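Local structure of oxidoreductase (Ralstonia eutropha, 3HJ9) at residues T45-S51 with Y172-S177; T92-V96 with A163-M167; L180-G186 with L207-R213. The protein binds flavin mononucleotide and is probably an FMN-dependent oxidoreductase of the nitroreductase family, although its substrate is not established. One frame throughout, in Å; residues are numbered along the deposited sequence.

Interaction 1 of 3, residues T45-S51 with Y172-S177; sequences TLWLRKS and YLYCAS. With FMN (flavin mononucleotide), chain C.
Y172 presents its ring to R49 and its hydroxyl to S51, and this corner is the tightly packed part of the contact. The Y172 OH donates a hydrogen bond of 2.7 Å to S51 OG. S51 OG in turn gives its proton to FMN O2P, so the tyrosine, whose hydroxyl also accepts from V184 N, acts as a second-shell residue that positions a first-shell one. Over one face of the same ring stands R49 NH1, 3.5 Å from Y172 CE1, with the guanidinium plane nearly perpendicular to the ring (87°). This is a cation-pi contact. The R49 chain leaves with CG anti to the backbone N (chi1 -157°) and then bends at chi2 and chi3, which lays CD against Y172 CB and CG and turns the guanidinium back to the phosphate. There NH1 binds FMN O2P at 2.8 Å, nearly straight at 169°, and NH2 binds FMN O1P. The S51 backbone N holds a third oxygen, FMN O3P, at 2.8 Å. The loop following helix 42-48 thus forms the arginine- and serine-bearing phosphate site of a nitroreductase-type flavoprotein. The cofactor lies at the dimer interface: R49 NE and NH2 also bind carbonyls of T84 and R83 of the second subunit, and R77 of that subunit binds the FMN.

Farther along helix 156-177 the contact becomes apolar. L173 CD2 lies 3.6 Å from R49 CG and also touches T45 and L46 CD2, while T45 CG2 rests on S177 CB. A176 CB sits against T45 O and L48 O; exposed L48, on the looser solvent side, adds its own CB at 4.1 Å from A176 CB. Next to A176 a water links the two backbones, donating to Y172 O and accepting from K50 N.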
loop_
_atom_site.group_PDB
_atom_site.type_symbol
_atom_site.label_atom_id
_atom_site.label_comp_id
_atom_site.label_asym_id
_atom_site.label_seq_id
_atom_site.Cartn_x
_atom_site.Cartn_y
_atom_site.Cartn_z
ATOM N N THR A 45 13.471 0.161 8.233
ATOM C CA THR A 45 12.378 -0.740 7.949
ATOM C C THR A 45 12.195 -0.950 6.440
ATOM O O THR A 45 11.851 -2.054 6.033
ATOM C CB THR A 45 11.046 -0.347 8.604
ATOM O OG1 THR A 45 10.511 0.798 7.955
ATOM C CG2 THR A 45 11.194 -0.118 10.125
ATOM N N LEU A 46 12.421 0.088 5.634
ATOM C CA LEU A 46 12.352 -0.042 4.157
ATOM C C LEU A 46 13.445 -1.026 3.602
ATOM O O LEU A 46 13.182 -1.817 2.675
ATOM C CB LEU A 46 12.476 1.337 3.493
ATOM C CG LEU A 46 11.247 2.238 3.694
ATOM C CD1 LEU A 46 11.525 3.681 3.327
ATOM C CD2 LEU A 46 10.037 1.706 2.905
ATOM N N TRP A 47 14.650 -0.956 4.178
ATOM C CA TRP A 47 15.731 -1.873 3.819
ATOM C C TRP A 47 15.383 -3.335 4.140
ATOM O O TRP A 47 15.735 -4.202 3.375
ATOM C CB TRP A 47 17.071 -1.526 4.501
ATOM C CG TRP A 47 17.792 -0.401 3.839
ATOM C CD1 TRP A 47 17.918 0.880 4.292
ATOM C CD2 TRP A 47 18.458 -0.446 2.582
ATOM N NE1 TRP A 47 18.637 1.636 3.401
ATOM C CE2 TRP A 47 18.986 0.851 2.337
ATOM C CE3 TRP A 47 18.683 -1.457 1.639
ATOM C CZ2 TRP A 47 19.720 1.167 1.182
ATOM C CZ3 TRP A 47 19.415 -1.138 0.478
ATOM C CH2 TRP A 47 19.922 0.164 0.267
ATOM N N LEU A 48 14.690 -3.567 5.258
ATOM C CA LEU A 48 14.369 -4.910 5.736
ATOM C C LEU A 48 12.987 -5.408 5.328
ATOM O O LEU A 48 12.614 -6.543 5.662
ATOM C CB LEU A 48 14.521 -4.954 7.273
ATOM C CG LEU A 48 15.896 -4.658 7.872
ATOM C CD1 LEU A 48 15.859 -4.528 9.421
ATOM C CD2 LEU A 48 16.875 -5.736 7.434
ATOM N N ARG A 49 12.232 -4.597 4.581
ATOM C CA ARG A 49 10.852 -4.946 4.166
ATOM C C ARG A 49 10.961 -6.125 3.179
ATOM O O ARG A 49 11.692 -6.049 2.190
ATOM C CB ARG A 49 10.153 -3.716 3.579
ATOM C CG ARG A 49 8.596 -3.709 3.591
ATOM C CD ARG A 49 7.928 -4.799 2.781
ATOM N NE ARG A 49 8.517 -4.936 1.447
ATOM C CZ ARG A 49 8.408 -6.002 0.652
ATOM N NH1 ARG A 49 7.681 -7.063 0.994
ATOM N NH2 ARG A 49 9.039 -6.005 -0.517
ATOM N N LYS A 50 10.330 -7.248 3.532
ATOM C CA LYS A 50 10.395 -8.495 2.757
ATOM C C LYS A 50 9.224 -9.402 3.101
ATOM O O LYS A 50 8.556 -9.182 4.110
ATOM C CB LYS A 50 11.697 -9.262 3.071
ATOM C CG LYS A 50 11.808 -9.797 4.530
ATOM C CD LYS A 50 13.074 -10.591 4.810
ATOM C CE LYS A 50 13.130 -11.907 4.027
ATOM N NZ LYS A 50 14.332 -12.749 4.427
ATOM N N SER A 51 9.036 -10.455 2.307
ATOM C CA SER A 51 8.002 -11.461 2.560
ATOM C C SER A 51 8.589 -12.725 3.206
ATOM O O SER A 51 9.635 -13.201 2.825
ATOM C CB SER A 51 7.201 -11.785 1.297
ATOM O OG SER A 51 6.415 -10.664 0.940
ATOM N N TYR A 172 3.670 -4.575 7.051
ATOM C CA TYR A 172 5.008 -5.054 6.622
ATOM C C TYR A 172 6.163 -4.329 7.291
ATOM O O TYR A 172 7.086 -4.962 7.811
ATOM C CB TYR A 172 5.205 -4.901 5.116
ATOM C CG TYR A 172 4.925 -6.087 4.240
ATOM C CD1 TYR A 172 5.738 -7.219 4.284
ATOM C CD2 TYR A 172 3.913 -6.038 3.266
ATOM C CE1 TYR A 172 5.509 -8.323 3.381
ATOM C CE2 TYR A 172 3.705 -7.111 2.373
ATOM C CZ TYR A 172 4.480 -8.229 2.430
ATOM O OH TYR A 172 4.232 -9.237 1.528
ATOM N N LEU A 173 6.092 -3.000 7.245
ATOM C CA LEU A 173 7.095 -2.114 7.830
ATOM C C LEU A 173 7.154 -2.282 9.356
ATOM O O LEU A 173 8.264 -2.380 9.927
ATOM C CB LEU A 173 6.875 -0.636 7.405
ATOM C CG LEU A 173 7.096 -0.351 5.902
ATOM C CD1 LEU A 173 6.623 1.049 5.496
ATOM C CD2 LEU A 173 8.563 -0.599 5.463
ATOM N N TYR A 174 5.983 -2.387 10.000
ATOM C CA TYR A 174 5.946 -2.678 11.444
ATOM C C TYR A 174 6.645 -4.028 11.721
ATOM O O TYR A 174 7.512 -4.110 12.605
ATOM C CB TYR A 174 4.526 -2.616 12.051
ATOM C CG TYR A 174 4.597 -2.989 13.478
ATOM C CD1 TYR A 174 5.015 -2.067 14.442
ATOM C CD2 TYR A 174 4.387 -4.314 13.871
ATOM C CE1 TYR A 174 5.171 -2.459 15.785
ATOM C CE2 TYR A 174 4.546 -4.713 15.208
ATOM C CZ TYR A 174 4.919 -3.786 16.151
ATOM O OH TYR A 174 5.083 -4.218 17.447
ATOM N N CYS A 175 6.325 -5.047 10.930
ATOM C CA CYS A 175 6.935 -6.368 11.118
ATOM C C CYS A 175 8.459 -6.316 11.028
ATOM O O CYS A 175 9.158 -6.906 11.884
ATOM C CB CYS A 175 6.335 -7.401 10.168
ATOM S SG CYS A 175 4.645 -7.779 10.659
ATOM N N ALA A 176 8.952 -5.544 10.058
ATOM C CA ALA A 176 10.390 -5.325 9.865
ATOM C C ALA A 176 10.987 -4.613 11.078
ATOM O O ALA A 176 12.056 -5.003 11.534
ATOM C CB ALA A 176 10.677 -4.534 8.570
ATOM N N SER A 177 10.305 -3.579 11.594
ATOM C CA SER A 177 10.788 -2.871 12.805
ATOM C C SER A 177 10.855 -3.766 14.042
ATOM O O SER A 177 11.722 -3.577 14.847
ATOM C CB SER A 177 9.906 -1.673 13.185
ATOM O OG SER A 177 8.671 -2.087 13.785
HETATM N N1 FMN C . 2.521 -14.160 -1.941
HETATM C C2 FMN C . 1.961 -15.409 -1.746
HETATM O O2 FMN C . 2.645 -16.331 -1.293
HETATM N N3 FMN C . 0.616 -15.607 -2.047
HETATM C C4 FMN C . -0.156 -14.581 -2.578
HETATM O O4 FMN C . -1.347 -14.813 -2.828
HETATM C C4A FMN C . 0.415 -13.313 -2.780
HETATM N N5 FMN C . -0.331 -12.269 -3.293
HETATM C C5A FMN C . 0.214 -11.002 -3.418
HETATM C C6 FMN C . -0.604 -9.989 -3.905
HETATM C C7 FMN C . -0.088 -8.695 -4.070
HETATM C C7M FMN C . -0.978 -7.605 -4.599
HETATM C C8 FMN C . 1.251 -8.419 -3.765
HETATM C C8M FMN C . 1.803 -7.041 -3.966
HETATM C C9 FMN C . 2.085 -9.449 -3.289
HETATM C C9A FMN C . 1.577 -10.756 -3.108
HETATM N N10 FMN C . 2.334 -11.822 -2.615
HETATM C C10 FMN C . 1.766 -13.101 -2.461
HETATM C "C1'" FMN C . 3.761 -11.648 -2.173
HETATM C "C2'" FMN C . 4.760 -11.685 -3.298
HETATM O "O2'" FMN C . 4.903 -12.999 -3.799
HETATM C "C3'" FMN C . 6.078 -11.145 -2.760
HETATM O "O3'" FMN C . 5.904 -9.763 -2.520
HETATM C "C4'" FMN C . 7.191 -11.405 -3.792
HETATM O "O4'" FMN C . 7.563 -12.771 -3.644
HETATM C "C5'" FMN C . 8.403 -10.500 -3.628
HETATM O "O5'" FMN C . 8.970 -10.800 -2.354
HETATM P P FMN C . 9.197 -9.634 -1.289
HETATM O O1P FMN C . 9.792 -8.389 -1.891
HETATM O O2P FMN C . 7.846 -9.274 -0.697
HETATM O O3P FMN C . 10.137 -10.183 -0.216
HETATM O O HOH W 1 8.720 -6.625 6.316
#

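Interaction 2 of 3, residues T92-V96 with A163-M167; sequences TVIDV and AAGAM
The torsions of I94 and of the selenomethionine M167 bring the two together. In I94, chi1 of -64° puts CG2 anti to the backbone N and CG1 beside that N, so that the two branches part: CG2 goes to M167 and CG1 to the preceding turn of the helix. M167 runs out with CG anti to its carbonyl carbon and an almost extended chi2, then bends at chi3 (94°), which carries the terminal methyl along the strand to V96.

The selenium is the point of closest approach. It lies 3.5 Å from I94 CG2 and equally near I94 CB, and the two side chains run antiparallel, flank to flank. The CE methyl of M167 continues to V96 CG2, at 3.8 Å. One helical turn earlier, I94 CG1 packs on A163 CB at 4.0 Å and its CD1 reaches A164 CB. V93 CG2 closes this end, also 4.0 Å from A163 CB. Small alanines on the helix therefore receive the branched side chains of V93 and I94, while the longer M167 spans the greater gap farther on. The contact is wholly buried and apolar. Strand 94-96 and helix 163-167 run in roughly the same direction, with their axes 37° apart and 9.6 Å apart at the nearest, the spacing of a helix laid on one face of a sheet.

A163 borders the other flavin of the dimer, whose pocket includes S87, F159 and A162. F141 of strand 137-144 touches I94, V96, A164 and M167, extending the same apolar layer across the sheet. A73 of helix 62-73 covers V96 and M167, while on the helix side A166 packs against E169 of the second subunit.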
loop_
_atom_site.group_PDB
_atom_site.type_symbol
_atom_site.label_atom_id
_atom_site.label_comp_id
_atom_site.label_asym_id
_atom_site.label_seq_id
_atom_site.Cartn_x
_atom_site.Cartn_y
_atom_site.Cartn_z
ATOM N N THR A 92 -14.108 4.955 5.589
ATOM C CA THR A 92 -13.379 3.773 6.013
ATOM C C THR A 92 -13.798 2.652 5.078
ATOM O O THR A 92 -14.728 1.939 5.366
ATOM C CB THR A 92 -13.702 3.390 7.486
ATOM O OG1 THR A 92 -13.623 4.552 8.309
ATOM C CG2 THR A 92 -12.712 2.295 7.986
ATOM N N VAL A 93 -13.131 2.493 3.953
ATOM C CA VAL A 93 -13.546 1.464 2.995
ATOM C C VAL A 93 -13.082 0.049 3.391
ATOM O O VAL A 93 -13.755 -0.924 3.040
ATOM C CB VAL A 93 -13.169 1.832 1.535
ATOM C CG1 VAL A 93 -13.873 3.172 1.164
ATOM C CG2 VAL A 93 -11.612 1.865 1.314
ATOM N N ILE A 94 -11.979 -0.050 4.138
ATOM C CA ILE A 94 -11.402 -1.311 4.574
ATOM C C ILE A 94 -11.517 -1.484 6.099
ATOM O O ILE A 94 -11.153 -0.591 6.838
ATOM C CB ILE A 94 -9.894 -1.419 4.152
ATOM C CG1 ILE A 94 -9.743 -1.445 2.615
ATOM C CG2 ILE A 94 -9.209 -2.643 4.735
ATOM C CD1 ILE A 94 -10.434 -2.649 1.896
ATOM N N ASP A 95 -12.028 -2.652 6.520
ATOM C CA ASP A 95 -12.084 -3.082 7.900
ATOM C C ASP A 95 -11.061 -4.204 8.004
ATOM O O ASP A 95 -10.963 -5.068 7.117
ATOM C CB ASP A 95 -13.461 -3.645 8.286
ATOM C CG ASP A 95 -14.552 -2.589 8.360
ATOM O OD1 ASP A 95 -14.271 -1.391 8.613
ATOM O OD2 ASP A 95 -15.735 -2.958 8.166
ATOM N N VAL A 96 -10.301 -4.199 9.084
ATOM C CA VAL A 96 -9.290 -5.183 9.294
ATOM C C VAL A 96 -9.811 -6.206 10.275
ATOM O O VAL A 96 -10.213 -5.871 11.379
ATOM C CB VAL A 96 -7.976 -4.562 9.782
ATOM C CG1 VAL A 96 -6.982 -5.670 10.073
ATOM C CG2 VAL A 96 -7.440 -3.621 8.730
ATOM N N ALA A 163 -6.011 1.011 -0.950
ATOM C CA ALA A 163 -6.209 1.235 0.508
ATOM C C ALA A 163 -5.729 0.018 1.287
ATOM O O ALA A 163 -4.914 0.177 2.195
ATOM C CB ALA A 163 -7.695 1.529 0.836
ATOM N N ALA A 164 -6.191 -1.183 0.908
ATOM C CA ALA A 164 -5.721 -2.433 1.542
ATOM C C ALA A 164 -4.183 -2.643 1.412
ATOM O O ALA A 164 -3.513 -3.026 2.391
ATOM C CB ALA A 164 -6.491 -3.643 1.041
ATOM N N GLY A 165 -3.640 -2.311 0.232
ATOM C CA GLY A 165 -2.212 -2.364 -0.008
ATOM C C GLY A 165 -1.391 -1.467 0.912
ATOM O O GLY A 165 -0.345 -1.858 1.391
ATOM N N ALA A 166 -1.859 -0.234 1.094
ATOM C CA ALA A 166 -1.221 0.755 1.963
ATOM C C ALA A 166 -1.228 0.281 3.392
ATOM O O ALA A 166 -0.214 0.359 4.074
ATOM C CB ALA A 166 -1.925 2.074 1.866
HETATM N N MSE A 167 -2.363 -0.263 3.820
HETATM C CA MSE A 167 -2.521 -0.741 5.192
HETATM C C MSE A 167 -1.663 -1.970 5.428
HETATM O O MSE A 167 -0.996 -2.096 6.478
HETATM C CB MSE A 167 -3.983 -1.056 5.493
HETATM C CG MSE A 167 -4.834 0.173 5.395
HETATM SE SE MSE A 167 -6.715 -0.289 5.214
HETATM C CE MSE A 167 -7.247 -0.216 7.039
#

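Interaction 3 of 3, residues L180-G186 with L207-R213; sequences LGAVVRG and LSQTIGR. With FMN (flavin mononucleotide), chain C.
R185 and S208 are joined by a reciprocal pair of backbone hydrogen bonds, R185 N to S208 O at 2.7 Å and S208 N to R185 O at 2.8 Å. V183 with T210 and G181 with G212 repeat the pattern, making a regular antiparallel ladder in which A182-I211 and V184-Q209 are the non-hydrogen-bonded pairs. At the far end G181 N reaches G212 O at 2.6 Å.

A side-chain bond reinforces the ladder: R185 bends at chi3 (72°) to bring NH1 to T210 OG1 at 3.0 Å. Both ends have further partners, since R185 NH2 forms a salt bridge with D130 and T210 OG1 bonds D138.

Strand 181-185 also serves the flavin. V184 O comes within 3.0 Å of FMN C10, V184 CG1 touches C9, and V183 CG2 faces the N1 side. G186 N lies 3.0 Å from FMN N5, closer than to FMN O4, with which it makes a weak hydrogen bond.

Apolar contacts complete the pairing. On the face bearing A182, V184, Q209 and I211, A182 CB meets I211 CG1 at 3.9 Å. V183 CG1 lies against T210 CB, 4.0 Å away, on the other face, the two side chains pointing the same way. Separately, V184 CG2 packs on L207 CD1.

Within the chain, strand 181-185 is the outermost strand at this end of the sheet. Strand 203-212 separates it from strand 137-144, which bonds to L207, Q209 and I211, and helix 156-177 covers the face of Q209 and I211 and also packs on L207.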
loop_
_atom_site.group_PDB
_atom_site.type_symbol
_atom_site.label_atom_id
_atom_site.label_comp_id
_atom_site.label_asym_id
_atom_site.label_seq_id
_atom_site.Cartn_x
_atom_site.Cartn_y
_atom_site.Cartn_z
ATOM N N LEU A 180 9.509 -9.393 13.005
ATOM C CA LEU A 180 8.466 -10.342 12.650
ATOM C C LEU A 180 8.448 -10.540 11.127
ATOM O O LEU A 180 8.873 -9.672 10.365
ATOM C CB LEU A 180 7.095 -9.817 13.098
ATOM C CG LEU A 180 6.770 -9.684 14.587
ATOM C CD1 LEU A 180 5.403 -9.000 14.784
ATOM C CD2 LEU A 180 6.785 -11.082 15.251
ATOM N N GLY A 181 7.961 -11.700 10.703
ATOM C CA GLY A 181 7.746 -12.007 9.296
ATOM C C GLY A 181 6.316 -11.646 8.920
ATOM O O GLY A 181 5.409 -11.636 9.784
ATOM N N ALA A 182 6.111 -11.367 7.629
ATOM C CA ALA A 182 4.812 -11.068 7.051
ATOM C C ALA A 182 4.767 -11.461 5.553
ATOM O O ALA A 182 5.817 -11.499 4.898
ATOM C CB ALA A 182 4.468 -9.546 7.231
ATOM N N VAL A 183 3.571 -11.777 5.037
ATOM C CA VAL A 183 3.377 -11.996 3.575
ATOM C C VAL A 183 1.939 -11.641 3.242
ATOM O O VAL A 183 1.014 -12.166 3.888
ATOM C CB VAL A 183 3.782 -13.400 3.101
ATOM C CG1 VAL A 183 2.944 -14.479 3.769
ATOM C CG2 VAL A 183 3.696 -13.530 1.526
ATOM N N VAL A 184 1.755 -10.639 2.370
ATOM C CA VAL A 184 0.446 -10.250 1.881
ATOM C C VAL A 184 0.038 -11.325 0.840
ATOM O O VAL A 184 0.893 -11.875 0.108
ATOM C CB VAL A 184 0.421 -8.789 1.297
ATOM C CG1 VAL A 184 1.259 -8.660 0.001
ATOM C CG2 VAL A 184 -1.037 -8.367 1.073
ATOM N N ARG A 185 -1.243 -11.692 0.839
ATOM C CA ARG A 185 -1.778 -12.738 -0.050
ATOM C C ARG A 185 -3.063 -12.237 -0.676
ATOM O O ARG A 185 -3.992 -11.821 0.040
ATOM C CB ARG A 185 -2.000 -14.042 0.696
ATOM C CG ARG A 185 -0.834 -14.418 1.604
ATOM C CD ARG A 185 -1.231 -15.421 2.640
ATOM N NE ARG A 185 -1.466 -16.745 2.111
ATOM C CZ ARG A 185 -1.883 -17.776 2.848
ATOM N NH1 ARG A 185 -2.111 -17.640 4.152
ATOM N NH2 ARG A 185 -2.064 -18.957 2.294
ATOM N N GLY A 186 -3.083 -12.254 -1.998
ATOM C CA GLY A 186 -4.189 -11.798 -2.827
ATOM C C GLY A 186 -4.918 -12.916 -3.505
ATOM O O GLY A 186 -5.967 -12.682 -4.073
ATOM N N LEU A 207 -7.517 -8.706 0.462
ATOM C CA LEU A 207 -6.193 -9.260 0.722
ATOM C C LEU A 207 -6.154 -9.835 2.115
ATOM O O LEU A 207 -6.919 -9.406 2.985
ATOM C CB LEU A 207 -5.127 -8.147 0.698
ATOM C CG LEU A 207 -4.847 -7.336 -0.547
ATOM C CD1 LEU A 207 -3.922 -6.135 -0.174
ATOM C CD2 LEU A 207 -4.240 -8.217 -1.665
ATOM N N SER A 208 -5.304 -10.831 2.316
ATOM C CA SER A 208 -4.998 -11.302 3.661
ATOM C C SER A 208 -3.481 -11.097 3.884
ATOM O O SER A 208 -2.726 -10.773 2.942
ATOM C CB SER A 208 -5.422 -12.747 3.891
ATOM O OG SER A 208 -4.707 -13.571 3.022
ATOM N N GLN A 209 -3.046 -11.225 5.132
ATOM C CA GLN A 209 -1.610 -11.112 5.448
ATOM C C GLN A 209 -1.271 -11.982 6.628
ATOM O O GLN A 209 -1.831 -11.805 7.729
ATOM C CB GLN A 209 -1.257 -9.668 5.710
ATOM C CG GLN A 209 0.247 -9.311 5.743
ATOM C CD GLN A 209 0.431 -7.789 5.916
ATOM O OE1 GLN A 209 -0.470 -7.122 6.445
ATOM N NE2 GLN A 209 1.568 -7.235 5.457
ATOM N N THR A 210 -0.361 -12.924 6.392
ATOM C CA THR A 210 0.016 -13.925 7.387
ATOM C C THR A 210 1.225 -13.393 8.134
ATOM O O THR A 210 2.196 -13.029 7.503
ATOM C CB THR A 210 0.274 -15.234 6.696
ATOM O OG1 THR A 210 -0.946 -15.588 6.057
ATOM C CG2 THR A 210 0.684 -16.323 7.648
ATOM N N ILE A 211 1.131 -13.335 9.469
ATOM C CA ILE A 211 2.150 -12.715 10.315
ATOM C C ILE A 211 2.575 -13.592 11.485
ATOM O O ILE A 211 1.754 -14.285 12.091
ATOM C CB ILE A 211 1.612 -11.331 10.816
ATOM C CG1 ILE A 211 1.475 -10.367 9.630
ATOM C CG2 ILE A 211 2.519 -10.717 11.928
ATOM C CD1 ILE A 211 0.857 -9.027 9.938
ATOM N N GLY A 212 3.876 -13.575 11.758
ATOM C CA GLY A 212 4.475 -14.236 12.900
ATOM C C GLY A 212 5.987 -14.099 12.927
ATOM O O GLY A 212 6.569 -13.445 12.037
ATOM N N ARG A 213 6.632 -14.676 13.945
ATOM C CA ARG A 213 8.086 -14.752 13.957
ATOM C C ARG A 213 8.482 -15.704 12.842
ATOM O O ARG A 213 7.831 -16.723 12.641
ATOM C CB ARG A 213 8.678 -15.226 15.303
ATOM C CG ARG A 213 9.043 -14.073 16.221
ATOM C CD ARG A 213 9.448 -14.438 17.656
ATOM N NE ARG A 213 8.295 -14.696 18.537
ATOM C CZ ARG A 213 7.423 -13.771 19.022
ATOM N NH1 ARG A 213 7.481 -12.447 18.690
ATOM N NH2 ARG A 213 6.436 -14.180 19.834
HETATM N N1 FMN C . 2.521 -14.160 -1.941
HETATM C C2 FMN C . 1.961 -15.409 -1.746
HETATM O O2 FMN C . 2.645 -16.331 -1.293
HETATM N N3 FMN C . 0.616 -15.607 -2.047
HETATM C C4 FMN C . -0.156 -14.581 -2.578
HETATM O O4 FMN C . -1.347 -14.813 -2.828
HETATM C C4A FMN C . 0.415 -13.313 -2.780
HETATM N N5 FMN C . -0.331 -12.269 -3.293
HETATM C C5A FMN C . 0.214 -11.002 -3.418
HETATM C C6 FMN C . -0.604 -9.989 -3.905
HETATM C C7 FMN C . -0.088 -8.695 -4.070
HETATM C C7M FMN C . -0.978 -7.605 -4.599
HETATM C C8 FMN C . 1.251 -8.419 -3.765
HETATM C C8M FMN C . 1.803 -7.041 -3.966
HETATM C C9 FMN C . 2.085 -9.449 -3.289
HETATM C C9A FMN C . 1.577 -10.756 -3.108
HETATM N N10 FMN C . 2.334 -11.822 -2.615
HETATM C C10 FMN C . 1.766 -13.101 -2.461
HETATM C "C1'" FMN C . 3.761 -11.648 -2.173
HETATM C "C2'" FMN C . 4.760 -11.685 -3.298
HETATM O "O2'" FMN C . 4.903 -12.999 -3.799
HETATM C "C3'" FMN C . 6.078 -11.145 -2.760
HETATM O "O3'" FMN C . 5.904 -9.763 -2.520
HETATM C "C4'" FMN C . 7.191 -11.405 -3.792
HETATM O "O4'" FMN C . 7.563 -12.771 -3.644
HETATM C "C5'" FMN C . 8.403 -10.500 -3.628
HETATM O "O5'" FMN C . 8.970 -10.800 -2.354
HETATM P P FMN C . 9.197 -9.634 -1.289
HETATM O O1P FMN C . 9.792 -8.389 -1.891
HETATM O O2P FMN C . 7.846 -9.274 -0.697
HETATM O O3P FMN C . 10.137 -10.183 -0.216
#

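How the interactions relate
Interactions 1 and 2 share helix 156-177, against which the strands of interaction 3 pack. Interaction 2 uses its middle and interaction 1 its C-terminal end, their centres 18 Å apart without touching. The segments of interaction 2 fall between those of interaction 1, and interaction 3 comes after both. The centre of interaction 3 lies about 11 Å from that of interaction 1, met through Y172 OH and V184 N, and 15 Å from that of interaction 2, where L207 touches A164. Interactions 2 and 3 reach the same sheet. Interactions 1 and 3 hold the phosphate and ring ends of one FMN; interaction 2 borders the other, so the helix connects the two sites of the dimer.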